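PDB 3BWZ: cellulosomal scaffoldin adaptor protein B from Acetivibrio cellulolyticus, which serves as a cellulosomal scaffoldin whose type II cohesin module, the part in this chain, probably docks dockerin-bearing partners during cellulosome assembly. Local coordinates for residues T4-I9 with G156-Q161; G19-A24 with V115-V120; I28-N33 with E108-V113; T32-C37 with T68-D73; L39-D44 with L89-A94. One frame throughout, in Å; residues are numbered along the deposited sequence.

Contact 1. Residues T4-I9 with G156-Q161; sequences TSSIEI and GYSVIQ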
# COMPACT_ATOMS: atom_id res chain seq x y z
N THR A 4 18.41 5.65 -5.55
CA THR A 4 17.32 4.95 -6.23
C THR A 4 16.00 5.31 -5.54
O THR A 4 15.89 5.40 -4.31
CB THR A 4 17.49 3.41 -6.36
OG1 THR A 4 16.57 2.71 -5.53
CG2 THR A 4 18.93 2.97 -6.07
N SER A 5 15.02 5.57 -6.38
CA SER A 5 13.71 5.97 -5.94
C SER A 5 12.75 4.82 -6.21
O SER A 5 12.79 4.24 -7.28
CB SER A 5 13.26 7.21 -6.69
OG SER A 5 14.07 8.34 -6.39
N SER A 6 11.90 4.49 -5.24
CA SER A 6 11.07 3.32 -5.38
C SER A 6 9.85 3.36 -4.46
O SER A 6 9.82 4.08 -3.45
CB SER A 6 11.85 2.04 -5.08
OG SER A 6 12.32 2.05 -3.73
N ILE A 7 8.89 2.51 -4.80
CA ILE A 7 7.81 2.10 -3.90
C ILE A 7 7.80 0.58 -3.93
O ILE A 7 8.00 -0.02 -4.99
CB ILE A 7 6.46 2.72 -4.31
CG1 ILE A 7 5.37 2.34 -3.29
CG2 ILE A 7 6.06 2.37 -5.73
CD1 ILE A 7 4.07 3.16 -3.46
N GLU A 8 7.60 -0.03 -2.77
CA GLU A 8 7.68 -1.47 -2.61
C GLU A 8 6.63 -1.96 -1.65
O GLU A 8 6.35 -1.32 -0.64
CB GLU A 8 9.07 -1.87 -2.07
CG GLU A 8 9.30 -3.39 -1.98
CD GLU A 8 10.71 -3.80 -1.61
OE1 GLU A 8 11.55 -2.94 -1.37
OE2 GLU A 8 10.96 -5.03 -1.56
N ILE A 9 6.11 -3.16 -1.91
CA ILE A 9 5.30 -3.88 -0.95
C ILE A 9 6.21 -4.85 -0.20
O ILE A 9 6.77 -5.74 -0.79
CB ILE A 9 4.15 -4.65 -1.60
CG1 ILE A 9 3.33 -3.74 -2.51
CG2 ILE A 9 3.31 -5.36 -0.56
CD1 ILE A 9 2.24 -4.49 -3.33
N GLY A 156 10.62 8.16 -13.01
CA GLY A 156 11.81 8.09 -12.21
C GLY A 156 11.78 7.23 -10.96
O GLY A 156 12.65 7.43 -10.10
N TYR A 157 10.80 6.32 -10.82
CA TYR A 157 10.80 5.41 -9.68
C TYR A 157 10.45 3.99 -10.08
O TYR A 157 9.70 3.74 -11.04
CB TYR A 157 9.86 5.93 -8.57
CG TYR A 157 8.38 5.96 -8.91
CD1 TYR A 157 7.57 4.89 -8.58
CD2 TYR A 157 7.78 7.06 -9.52
CE1 TYR A 157 6.22 4.89 -8.84
CE2 TYR A 157 6.42 7.05 -9.79
CZ TYR A 157 5.63 5.98 -9.45
OH TYR A 157 4.29 6.00 -9.70
N SER A 158 11.03 3.03 -9.34
CA SER A 158 10.67 1.64 -9.55
C SER A 158 9.47 1.27 -8.69
O SER A 158 9.21 1.88 -7.64
CB SER A 158 11.86 0.76 -9.20
OG SER A 158 12.24 1.02 -7.87
N VAL A 159 8.75 0.26 -9.15
CA VAL A 159 7.61 -0.29 -8.45
C VAL A 159 7.93 -1.75 -8.17
O VAL A 159 7.92 -2.58 -9.10
CB VAL A 159 6.30 -0.11 -9.24
CG1 VAL A 159 5.15 -0.68 -8.44
CG2 VAL A 159 6.07 1.36 -9.57
N ILE A 160 8.31 -2.04 -6.92
CA ILE A 160 8.86 -3.33 -6.55
C ILE A 160 7.72 -4.17 -5.94
O ILE A 160 7.27 -3.94 -4.81
CB ILE A 160 10.06 -3.17 -5.56
CG1 ILE A 160 11.13 -2.22 -6.11
CG2 ILE A 160 10.65 -4.53 -5.18
CD1 ILE A 160 12.13 -1.77 -5.07
N GLN A 161 7.25 -5.11 -6.73
CA GLN A 161 6.07 -5.91 -6.46
C GLN A 161 6.01 -6.97 -7.56
O GLN A 161 6.49 -6.73 -8.65
CB GLN A 161 4.80 -5.02 -6.46
CG GLN A 161 4.48 -4.36 -7.81
CD GLN A 161 3.66 -5.20 -8.73
OE1 GLN A 161 2.91 -6.07 -8.30
NE2 GLN A 161 3.76 -4.91 -10.02
O HOH W 1 15.47 5.66 -9.28
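S6, I7 and E8 run beside S158, V159 and I160 as a parallel strand pair, the two directions only 9° apart. The backbone bonds zigzag between them: S158 N to S5 O, I7 N to S158 O, I160 N to I7 O at 2.8 Å, and I9 N to I160 O, the longest at 3.2 Å. The bond from I160 N is the straightest, with 178° at the hydrogen.

E8 is the side chain to follow. Its CB sits 3.9 Å from I160 CB, and CG, anti to the backbone N (chi1 -175°), is carried over the partner strand to lie 3.5 Å from I160 O. From there the chain stays extended, which lays the carboxylate carbon CD along the isoleucine branch, 3.6 Å from I160 CG2. At the tip the two oxygens part: OE2 stays by I160 CG2, while OE1 reaches I160 CD1 at 3.9 Å. The aliphatic part of the glutamate and I160 thus shield one another on the more open face.

On the other face I7 and V159 lie side by side, CG2 to CG2 at 4.0 Å. I7 CG2 also meets the Y157 ring obliquely, at CE1. This face turns into the protein, where I7 rests on L145 and V159 on F130; the Y157 hydroxyl is bonded to T143. S5 OG is held by N30 O.

Pairing the first strand, 6-11, in parallel with the last, 158-165, is the closure typical of the cohesin jelly-roll sandwich.

Contact 2. Residues G19-A24 with V115-V120; sequences GEIVTA and VVKFKV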
# COMPACT_ATOMS: atom_id res chain seq x y z
N GLY A 19 -4.11 -18.84 9.53
CA GLY A 19 -4.56 -18.04 10.63
C GLY A 19 -3.61 -16.93 11.05
O GLY A 19 -4.01 -16.04 11.81
N GLU A 20 -2.37 -16.98 10.62
CA GLU A 20 -1.45 -15.93 10.97
C GLU A 20 -1.77 -14.63 10.24
O GLU A 20 -2.41 -14.62 9.18
CB GLU A 20 -0.02 -16.33 10.63
CG GLU A 20 0.60 -17.31 11.58
CD GLU A 20 2.10 -17.46 11.33
OE1 GLU A 20 2.83 -16.45 11.27
OE2 GLU A 20 2.54 -18.58 11.17
N ILE A 21 -1.26 -13.53 10.79
CA ILE A 21 -1.35 -12.23 10.15
C ILE A 21 -0.01 -11.92 9.46
O ILE A 21 1.05 -12.00 10.09
CB ILE A 21 -1.69 -11.12 11.18
CG1 ILE A 21 -2.97 -11.47 11.93
CG2 ILE A 21 -1.80 -9.77 10.47
CD1 ILE A 21 -4.17 -11.79 11.07
N VAL A 22 -0.10 -11.54 8.20
CA VAL A 22 1.03 -11.07 7.43
C VAL A 22 0.84 -9.58 7.22
O VAL A 22 -0.22 -9.13 6.74
CB VAL A 22 1.08 -11.79 6.06
CG1 VAL A 22 2.18 -11.19 5.17
CG2 VAL A 22 1.26 -13.29 6.23
N THR A 23 1.84 -8.78 7.60
CA THR A 23 1.73 -7.33 7.50
C THR A 23 2.47 -6.87 6.27
O THR A 23 3.69 -7.05 6.17
CB THR A 23 2.28 -6.68 8.78
OG1 THR A 23 1.53 -7.14 9.91
CG2 THR A 23 2.17 -5.16 8.71
N ALA A 24 1.73 -6.25 5.36
CA ALA A 24 2.30 -5.68 4.14
C ALA A 24 2.48 -4.17 4.36
O ALA A 24 1.52 -3.41 4.47
CB ALA A 24 1.37 -5.94 2.96
N VAL A 115 -0.16 0.49 5.80
CA VAL A 115 0.02 -0.90 6.11
C VAL A 115 -1.29 -1.63 5.85
O VAL A 115 -2.37 -1.16 6.23
CB VAL A 115 0.42 -1.03 7.59
CG1 VAL A 115 0.45 -2.43 8.06
CG2 VAL A 115 1.75 -0.37 7.83
N VAL A 116 -1.19 -2.78 5.18
CA VAL A 116 -2.34 -3.67 5.01
C VAL A 116 -1.97 -5.00 5.63
O VAL A 116 -1.02 -5.65 5.21
CB VAL A 116 -2.76 -3.86 3.53
CG1 VAL A 116 -3.98 -4.79 3.47
CG2 VAL A 116 -3.05 -2.53 2.90
N LYS A 117 -2.74 -5.41 6.64
CA LYS A 117 -2.58 -6.69 7.27
C LYS A 117 -3.52 -7.70 6.61
O LYS A 117 -4.66 -7.40 6.32
CB LYS A 117 -2.85 -6.57 8.76
CG LYS A 117 -1.75 -5.79 9.45
CD LYS A 117 -2.11 -5.44 10.88
CE LYS A 117 -0.97 -4.80 11.60
NZ LYS A 117 0.08 -5.78 11.97
N PHE A 118 -3.01 -8.91 6.44
CA PHE A 118 -3.76 -10.01 5.85
C PHE A 118 -3.75 -11.22 6.74
O PHE A 118 -2.70 -11.67 7.18
CB PHE A 118 -3.18 -10.41 4.49
CG PHE A 118 -3.32 -9.39 3.41
CD1 PHE A 118 -2.28 -8.51 3.12
CD2 PHE A 118 -4.46 -9.32 2.65
CE1 PHE A 118 -2.41 -7.59 2.11
CE2 PHE A 118 -4.60 -8.40 1.64
CZ PHE A 118 -3.56 -7.54 1.37
N LYS A 119 -4.94 -11.76 6.98
CA LYS A 119 -5.08 -13.07 7.62
C LYS A 119 -4.93 -14.16 6.58
O LYS A 119 -5.54 -14.09 5.51
CB LYS A 119 -6.45 -13.14 8.30
CG LYS A 119 -6.89 -14.39 9.05
CD LYS A 119 -8.45 -14.42 9.22
CE LYS A 119 -9.05 -13.17 9.87
NZ LYS A 119 -10.56 -13.17 9.84
N VAL A 120 -4.12 -15.17 6.89
CA VAL A 120 -3.89 -16.28 5.98
C VAL A 120 -5.02 -17.30 6.12
O VAL A 120 -5.17 -17.95 7.16
CB VAL A 120 -2.53 -16.96 6.26
CG1 VAL A 120 -2.33 -18.15 5.34
CG2 VAL A 120 -1.39 -15.92 6.12
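V22 and A24 pair with F118 and V116 in antiparallel strands of the cohesin beta-sandwich, while T23 and K117 stand on the opposite face of the same two strands. V22 with F118 and A24 with V116 are the hydrogen-bonded pairs, and each is closed by two backbone bonds. Beyond them the end of the strand pair is tied by V120 N to E20 O and by G19 N to V120 O, the latter 2.7 Å long. G19 has phi near 88°, where a CB would run into the carbonyl O of the residue before.

The inward face is the closely packed one. V22 CG2 touches V120 CG2 at 3.7 Å, and A24 CB comes in at the edge of the F118 ring, 4.2 Å from CE1. The F118 ring is also met by the ring of Y43, and A24 rests on I9 and L11 of the neighbouring strand, so this side is buried.

The outward face, carrying I21, T23, K117 and K119, is partly open to solvent and more loosely built from long side chains. I21 CD1 folds back to lie 3.8 Å from K119 CB, and I21 CG2 meets K117 CB at the same distance. One spot here is nevertheless squeezed: T23 CG2 and V115 CG1 are 3.3 Å apart, closer than methyl groups usually sit.

K117 runs alongside T23, extended until its last bond and then bent there (chi4 -75°). That turn brings the ammonium nitrogen NZ down onto T23 OG1 as a hydrogen-bond donor at 2.9 Å.

Contact 3. Residues I28-N33 with E108-V113; sequences IKNITN and EQTGTV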
# COMPACT_ATOMS: atom_id res chain seq x y z
N ILE A 28 8.05 3.70 0.59
CA ILE A 28 8.68 4.53 -0.42
C ILE A 28 10.10 4.89 -0.01
O ILE A 28 10.38 4.98 1.18
CB ILE A 28 7.86 5.81 -0.78
CG1 ILE A 28 7.79 6.80 0.39
CG2 ILE A 28 6.47 5.43 -1.26
CD1 ILE A 28 7.19 8.16 0.00
N LYS A 29 10.95 5.10 -0.99
CA LYS A 29 12.30 5.54 -0.80
C LYS A 29 12.63 6.65 -1.80
O LYS A 29 12.48 6.47 -3.00
CB LYS A 29 13.28 4.39 -1.03
CG LYS A 29 14.70 4.69 -0.73
CD LYS A 29 15.56 3.45 -0.82
CE LYS A 29 16.25 3.26 -2.17
NZ LYS A 29 15.29 3.01 -3.28
N ASN A 30 13.13 7.76 -1.27
CA ASN A 30 13.67 8.84 -2.09
C ASN A 30 12.69 9.35 -3.13
O ASN A 30 13.07 9.58 -4.27
CB ASN A 30 14.99 8.42 -2.74
CG ASN A 30 16.02 8.04 -1.73
OD1 ASN A 30 16.15 8.68 -0.69
ND2 ASN A 30 16.73 6.95 -2.00
N ILE A 31 11.45 9.56 -2.73
CA ILE A 31 10.46 10.15 -3.62
C ILE A 31 10.43 11.65 -3.33
O ILE A 31 9.92 12.10 -2.29
CB ILE A 31 9.06 9.54 -3.46
CG1 ILE A 31 9.10 8.00 -3.65
CG2 ILE A 31 8.10 10.22 -4.43
CD1 ILE A 31 9.54 7.55 -5.03
N THR A 32 11.01 12.43 -4.24
CA THR A 32 11.25 13.84 -3.98
C THR A 32 9.95 14.60 -3.73
O THR A 32 9.01 14.53 -4.53
CB THR A 32 11.99 14.46 -5.16
OG1 THR A 32 13.22 13.76 -5.34
CG2 THR A 32 12.26 15.94 -4.90
N ASN A 33 9.88 15.30 -2.60
CA ASN A 33 8.75 16.16 -2.27
C ASN A 33 7.41 15.44 -2.27
O ASN A 33 6.38 16.03 -2.53
CB ASN A 33 8.72 17.40 -3.19
CG ASN A 33 9.96 18.26 -3.07
OD1 ASN A 33 10.32 19.01 -4.01
ND2 ASN A 33 10.60 18.19 -1.94
N GLU A 108 8.54 14.32 3.33
CA GLU A 108 8.50 12.91 3.71
C GLU A 108 8.79 12.02 2.52
O GLU A 108 7.89 11.46 1.92
CB GLU A 108 7.11 12.59 4.18
CG GLU A 108 6.69 13.36 5.36
CD GLU A 108 5.25 13.13 5.69
OE1 GLU A 108 4.55 12.37 4.97
OE2 GLU A 108 4.81 13.70 6.69
N GLN A 109 10.08 11.87 2.18
CA GLN A 109 10.51 11.21 0.95
C GLN A 109 10.72 9.72 1.09
O GLN A 109 10.75 9.01 0.08
CB GLN A 109 11.79 11.88 0.43
CG GLN A 109 11.60 13.38 0.25
CD GLN A 109 12.69 14.05 -0.53
OE1 GLN A 109 13.83 13.54 -0.67
NE2 GLN A 109 12.38 15.18 -1.06
N THR A 110 10.87 9.26 2.33
CA THR A 110 11.18 7.87 2.63
C THR A 110 10.37 7.46 3.84
O THR A 110 10.45 8.10 4.89
CB THR A 110 12.68 7.67 2.90
OG1 THR A 110 13.38 7.97 1.69
CG2 THR A 110 12.99 6.25 3.32
N GLY A 111 9.60 6.38 3.72
CA GLY A 111 8.85 5.86 4.85
C GLY A 111 7.75 4.94 4.42
O GLY A 111 7.63 4.60 3.24
N THR A 112 6.95 4.52 5.38
CA THR A 112 5.84 3.60 5.13
C THR A 112 4.57 4.43 4.99
O THR A 112 4.17 5.10 5.95
CB THR A 112 5.71 2.57 6.28
OG1 THR A 112 6.95 1.85 6.39
CG2 THR A 112 4.54 1.63 6.08
N VAL A 113 3.97 4.40 3.82
CA VAL A 113 2.80 5.21 3.59
C VAL A 113 1.54 4.62 4.20
O VAL A 113 0.63 5.37 4.51
CB VAL A 113 2.60 5.52 2.09
CG1 VAL A 113 3.76 6.29 1.53
CG2 VAL A 113 2.33 4.34 1.27
O HOH W 2 16.08 7.82 1.86
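I31 N gives Q109 O a nearly straight hydrogen bond of 2.9 Å, with 174° at the hydrogen, and N30 N does the same to T110 OG1 at 3.0 Å. Two successive amides of the 28-33 turn are therefore taken up by a backbone carbonyl and a hydroxyl of the facing loop. T110 OG1, placed beside its own backbone N (chi1 -65°), lies level with the end of N30, and a water bridges the two: it is 2.7 Å from T110 OG1 and donates to N30 OD1. The amide nitrogen of N30 turns elsewhere, to T4 O.

Two residues before N30, where strand 21-29 is still running, I28 and G111 form an antiparallel hydrogen-bonded pair. I28 N to G111 O measures 2.8 Å, and the return bond, G111 N to I28 O, is 3.0 Å.

Outward from these bonds comes packing. I28, in the conformer given, has CG1 wedged between its backbone N and carbonyl carbon, which swings CD1 across to the other segment, 3.7 Å from Q109 O. Its CG2 meets V113 CG1 at 4.0 Å, the two side chains crossing at about a right angle. F34 and I69 continue this apolar patch into the sandwich.

The chemistry divides sharply: bonds across the contact run between neutral groups, nearly all of them backbone, and the hydrocarbon lies on the inner side. The turn leaving strand 21-29 is thereby fixed against the start of strand 111-120 without any charge pairing across the two segments.

Contact 4. Residues T32-C37 with T68-D73; sequences TNFSGC and TILNSD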
# COMPACT_ATOMS: atom_id res chain seq x y z
N THR A 32 11.01 12.43 -4.24
CA THR A 32 11.25 13.84 -3.98
C THR A 32 9.95 14.60 -3.73
O THR A 32 9.01 14.53 -4.53
CB THR A 32 11.99 14.46 -5.16
OG1 THR A 32 13.22 13.76 -5.34
CG2 THR A 32 12.26 15.94 -4.90
N ASN A 33 9.88 15.30 -2.60
CA ASN A 33 8.75 16.16 -2.27
C ASN A 33 7.41 15.44 -2.27
O ASN A 33 6.38 16.03 -2.53
CB ASN A 33 8.72 17.40 -3.19
CG ASN A 33 9.96 18.26 -3.07
OD1 ASN A 33 10.32 19.01 -4.01
ND2 ASN A 33 10.60 18.19 -1.94
N PHE A 34 7.43 14.17 -1.89
CA PHE A 34 6.24 13.35 -1.81
C PHE A 34 5.17 13.96 -0.90
O PHE A 34 5.48 14.35 0.21
CB PHE A 34 6.64 11.98 -1.25
CG PHE A 34 5.48 11.03 -1.06
CD1 PHE A 34 4.96 10.77 0.20
CD2 PHE A 34 4.91 10.40 -2.14
CE1 PHE A 34 3.93 9.88 0.35
CE2 PHE A 34 3.90 9.51 -1.98
CZ PHE A 34 3.39 9.26 -0.73
N SER A 35 3.91 13.94 -1.35
CA SER A 35 2.80 14.42 -0.55
C SER A 35 1.59 13.50 -0.48
O SER A 35 0.64 13.83 0.21
CB SER A 35 2.31 15.75 -1.06
OG SER A 35 1.51 15.57 -2.23
N GLY A 36 1.61 12.36 -1.16
CA GLY A 36 0.44 11.52 -1.19
C GLY A 36 0.45 10.56 -2.35
O GLY A 36 1.32 10.61 -3.21
N CYS A 37 -0.53 9.67 -2.36
CA CYS A 37 -0.58 8.64 -3.37
C CYS A 37 -1.98 8.09 -3.56
O CYS A 37 -2.83 8.22 -2.68
CB CYS A 37 0.38 7.50 -3.05
SG CYS A 37 0.08 6.66 -1.48
N THR A 68 4.36 5.29 8.78
CA THR A 68 5.30 6.17 9.45
C THR A 68 5.41 7.55 8.82
O THR A 68 6.06 8.43 9.39
CB THR A 68 6.70 5.54 9.51
OG1 THR A 68 7.13 5.33 8.19
CG2 THR A 68 6.70 4.21 10.26
N ILE A 69 4.77 7.75 7.67
CA ILE A 69 4.67 9.04 7.04
C ILE A 69 3.21 9.26 6.64
O ILE A 69 2.39 8.39 6.85
CB ILE A 69 5.62 9.21 5.82
CG1 ILE A 69 5.34 8.19 4.72
CG2 ILE A 69 7.08 9.20 6.26
CD1 ILE A 69 6.16 8.42 3.45
N LEU A 70 2.87 10.47 6.18
CA LEU A 70 1.48 10.87 5.88
C LEU A 70 0.63 10.88 7.14
O LEU A 70 -0.57 10.65 7.11
CB LEU A 70 0.81 10.06 4.76
CG LEU A 70 1.48 10.15 3.40
CD1 LEU A 70 0.74 9.25 2.41
CD2 LEU A 70 1.54 11.59 2.90
N ASN A 71 1.27 11.24 8.24
CA ASN A 71 0.71 11.23 9.57
C ASN A 71 0.57 12.61 10.21
O ASN A 71 0.11 12.73 11.35
CB ASN A 71 1.60 10.29 10.42
CG ASN A 71 1.18 8.88 10.37
OD1 ASN A 71 0.04 8.49 10.10
ND2 ASN A 71 2.19 8.06 10.56
N SER A 72 0.94 13.66 9.48
CA SER A 72 0.90 15.02 10.01
C SER A 72 -0.44 15.69 9.70
O SER A 72 -1.15 15.30 8.78
CB SER A 72 2.01 15.87 9.41
OG SER A 72 3.27 15.28 9.70
N ASP A 73 -0.76 16.72 10.48
CA ASP A 73 -2.03 17.45 10.37
C ASP A 73 -2.01 18.46 9.22
O ASP A 73 -2.04 19.68 9.44
CB ASP A 73 -2.35 18.18 11.68
CG ASP A 73 -2.89 17.32 12.79
OD1 ASP A 73 -3.07 16.10 12.63
OD2 ASP A 73 -3.16 17.93 13.87
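F34 and L70 make the heart of this buried contact: the ring carbon F34 CE1 lies 3.8 Å from L70 CD1, and L70 CG is nearly as close to the same atom. I69 joins with its tip, CD1, 4.1 Å from F34 CE1. Both aliphatic side chains come at the ring obliquely, their lengths running roughly at right angles to that of F34. The second methyl of L70 goes past the ring to the main chain, where CD2 rests 3.6 Å from S35 O and 4.1 Å from G36 N.

The ring owes its place to its own strand. F34 CG is anti to the backbone N (chi1 178°), and the chain then doubles round so that G36 N stands over the centre of one ring face, 3.5 Å above the plane. On the loop side, L70 has a positive phi of 64°, and with this turn in the loop both I69 and L70 point toward the strand.

Around this first shell, I28 and V113 of the facing sheet press on both F34 and I69. Polar ties fix the two backbones: E108 OE1 accepts from L70 N, Y101 OH bonds to F34 O, and S35 OG to D147 O.

Across the contact itself there is no hydrogen bond, only hydrocarbon against ring and main chain. Its cohesion is therefore that of apolar burial, and the precise setting of the 68-73 loop over the start of strand 34-42 probably depends on the polar bonds around it.

Contact 5. Residues L39-D44 with L89-A94; sequences LNMKYD and LNFSKA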
# COMPACT_ATOMS: atom_id res chain seq x y z
N LEU A 39 -3.18 4.17 -4.76
CA LEU A 39 -2.65 2.84 -5.00
C LEU A 39 -3.77 1.86 -5.27
O LEU A 39 -4.85 1.96 -4.70
CB LEU A 39 -1.82 2.37 -3.80
CG LEU A 39 -0.68 3.31 -3.39
CD1 LEU A 39 -0.03 2.82 -2.12
CD2 LEU A 39 0.38 3.47 -4.48
N ASN A 40 -3.47 0.87 -6.10
CA ASN A 40 -4.41 -0.19 -6.44
C ASN A 40 -3.72 -1.52 -6.20
O ASN A 40 -2.84 -1.91 -6.97
CB ASN A 40 -4.83 -0.04 -7.90
CG ASN A 40 -5.95 -0.95 -8.29
OD1 ASN A 40 -5.76 -1.93 -9.08
ND2 ASN A 40 -7.12 -0.70 -7.75
N MET A 41 -4.14 -2.19 -5.14
CA MET A 41 -3.54 -3.45 -4.70
C MET A 41 -4.45 -4.61 -5.07
O MET A 41 -5.68 -4.51 -5.05
CB MET A 41 -3.34 -3.49 -3.21
CG MET A 41 -2.28 -2.54 -2.76
SD MET A 41 -2.11 -2.51 -0.99
CE MET A 41 -1.47 -4.13 -0.61
N LYS A 42 -3.83 -5.74 -5.40
CA LYS A 42 -4.53 -6.98 -5.74
C LYS A 42 -3.99 -8.13 -4.90
O LYS A 42 -2.80 -8.27 -4.70
CB LYS A 42 -4.32 -7.28 -7.23
CG LYS A 42 -4.99 -8.54 -7.76
CD LYS A 42 -6.48 -8.37 -7.91
CE LYS A 42 -7.14 -9.65 -8.39
NZ LYS A 42 -7.10 -10.72 -7.36
N TYR A 43 -4.91 -8.94 -4.41
CA TYR A 43 -4.58 -10.15 -3.66
C TYR A 43 -5.59 -11.21 -4.02
O TYR A 43 -6.63 -10.92 -4.63
CB TYR A 43 -4.55 -9.88 -2.13
CG TYR A 43 -5.89 -9.48 -1.58
CD1 TYR A 43 -6.74 -10.42 -1.02
CD2 TYR A 43 -6.34 -8.19 -1.69
CE1 TYR A 43 -8.00 -10.07 -0.57
CE2 TYR A 43 -7.60 -7.82 -1.24
CZ TYR A 43 -8.44 -8.76 -0.68
OH TYR A 43 -9.70 -8.39 -0.28
N ASP A 44 -5.31 -12.46 -3.63
CA ASP A 44 -6.21 -13.57 -3.92
C ASP A 44 -7.12 -13.75 -2.73
O ASP A 44 -6.67 -14.16 -1.67
CB ASP A 44 -5.39 -14.85 -4.19
CG ASP A 44 -6.27 -16.03 -4.54
OD1 ASP A 44 -7.50 -15.98 -4.27
OD2 ASP A 44 -5.71 -17.01 -5.08
N LEU A 89 -7.97 -3.57 -3.57
CA LEU A 89 -8.01 -2.47 -2.63
C LEU A 89 -7.53 -1.24 -3.41
O LEU A 89 -6.38 -1.18 -3.84
CB LEU A 89 -7.06 -2.70 -1.44
CG LEU A 89 -7.20 -4.05 -0.72
CD1 LEU A 89 -6.16 -4.14 0.41
CD2 LEU A 89 -8.60 -4.25 -0.17
N ASN A 90 -8.40 -0.25 -3.55
CA ASN A 90 -8.06 1.00 -4.26
C ASN A 90 -8.21 2.11 -3.24
O ASN A 90 -9.29 2.30 -2.70
CB ASN A 90 -9.01 1.16 -5.47
CG ASN A 90 -8.77 2.40 -6.36
OD1 ASN A 90 -9.12 2.37 -7.61
ND2 ASN A 90 -8.44 3.49 -5.80
N PHE A 91 -7.14 2.83 -2.93
CA PHE A 91 -7.21 3.85 -1.91
C PHE A 91 -6.30 5.00 -2.23
O PHE A 91 -5.33 4.88 -2.98
CB PHE A 91 -6.89 3.26 -0.52
CG PHE A 91 -5.54 2.60 -0.43
CD1 PHE A 91 -4.42 3.30 -0.02
CD2 PHE A 91 -5.40 1.24 -0.75
CE1 PHE A 91 -3.18 2.66 0.03
CE2 PHE A 91 -4.17 0.61 -0.67
CZ PHE A 91 -3.08 1.34 -0.26
N SER A 92 -6.65 6.15 -1.64
CA SER A 92 -5.90 7.38 -1.80
C SER A 92 -5.64 7.97 -0.43
O SER A 92 -6.54 7.97 0.42
CB SER A 92 -6.68 8.38 -2.66
OG SER A 92 -5.88 9.53 -2.93
N LYS A 93 -4.44 8.50 -0.24
CA LYS A 93 -4.02 9.10 1.01
C LYS A 93 -3.09 10.23 0.66
O LYS A 93 -2.03 9.98 0.10
CB LYS A 93 -3.29 8.00 1.82
CG LYS A 93 -2.92 8.31 3.21
CD LYS A 93 -2.37 7.07 3.91
CE LYS A 93 -2.06 7.38 5.32
NZ LYS A 93 -1.63 6.16 6.00
N ALA A 94 -3.48 11.46 0.98
CA ALA A 94 -2.72 12.61 0.52
C ALA A 94 -2.95 13.83 1.38
O ALA A 94 -4.06 14.09 1.83
CB ALA A 94 -3.04 12.91 -0.95
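L39 and M41 pair with F91 and L89 in an antiparallel strand pair that belongs to one of the two sheets of the cohesin jelly-roll sandwich. The segment axes are 160° apart.

Backbone hydrogen bonds come first. L39 with F91 and M41 with L89 are the hydrogen-bonded pairs, each joined both ways; M41 N to L89 O is the shortest at 2.8 Å, and F91 N to L39 O the longest at 3.0 Å. Between them, N40 and N90 form a non-hydrogen-bonded pair whose side chains stand on the face turned away from the core. In cohesin complexes with dockerin, the partner usually lies on the outer face of the equivalent sheet.

Aromatic contacts follow, on the inner face. L39 CB lies over the face of the F91 ring, 4.3 Å from its centroid, a CH-pi contact, and L39 CD1 touches F91 CE1 at 3.8 Å. M41, in the conformer given, approaches the same ring at its edge: SD lies in the ring plane, 3.8 Å from F91 CE2, a Met-aromatic contact. F91 CG sits in the crowded position between backbone N and carbonyl carbon (chi1 58°), which tips the ring across toward L39 and M41. I26 of the facing sheet touches all three.

Apolar packing is centred on L89, whose CB lies 4.2 Å from M41 CB.

Past the pairing, K42 NZ donates to both Y43 O and K86 O, and the Y43 ring turns its edge to the same leucine, with CE2 3.8 Å from L89 CG.

How the contacts relate
All five contacts belong to one cohesin sandwich. Contacts 1, 2 and 3 build the sheet running 158-165, 6-11, 21-29, 111-120; contact 5 joins strands 34-42 and 88-94 of the facing sheet, and contact 4 packs a loop on the start of 34-42. Contact 1, uniting the chain's first and last strands, encloses the others in sequence. Contacts 2 and 3 use the same strand pair at ends about 23 Å apart (centres). Contacts 3 and 4, centres about 7 Å apart, share T32 and N33. Between the sheets, F118 meets Y43, linking contacts 2 and 5, and I7 meets L39, linking 1 and 5, so side chains of the two sheets meet in one shared core.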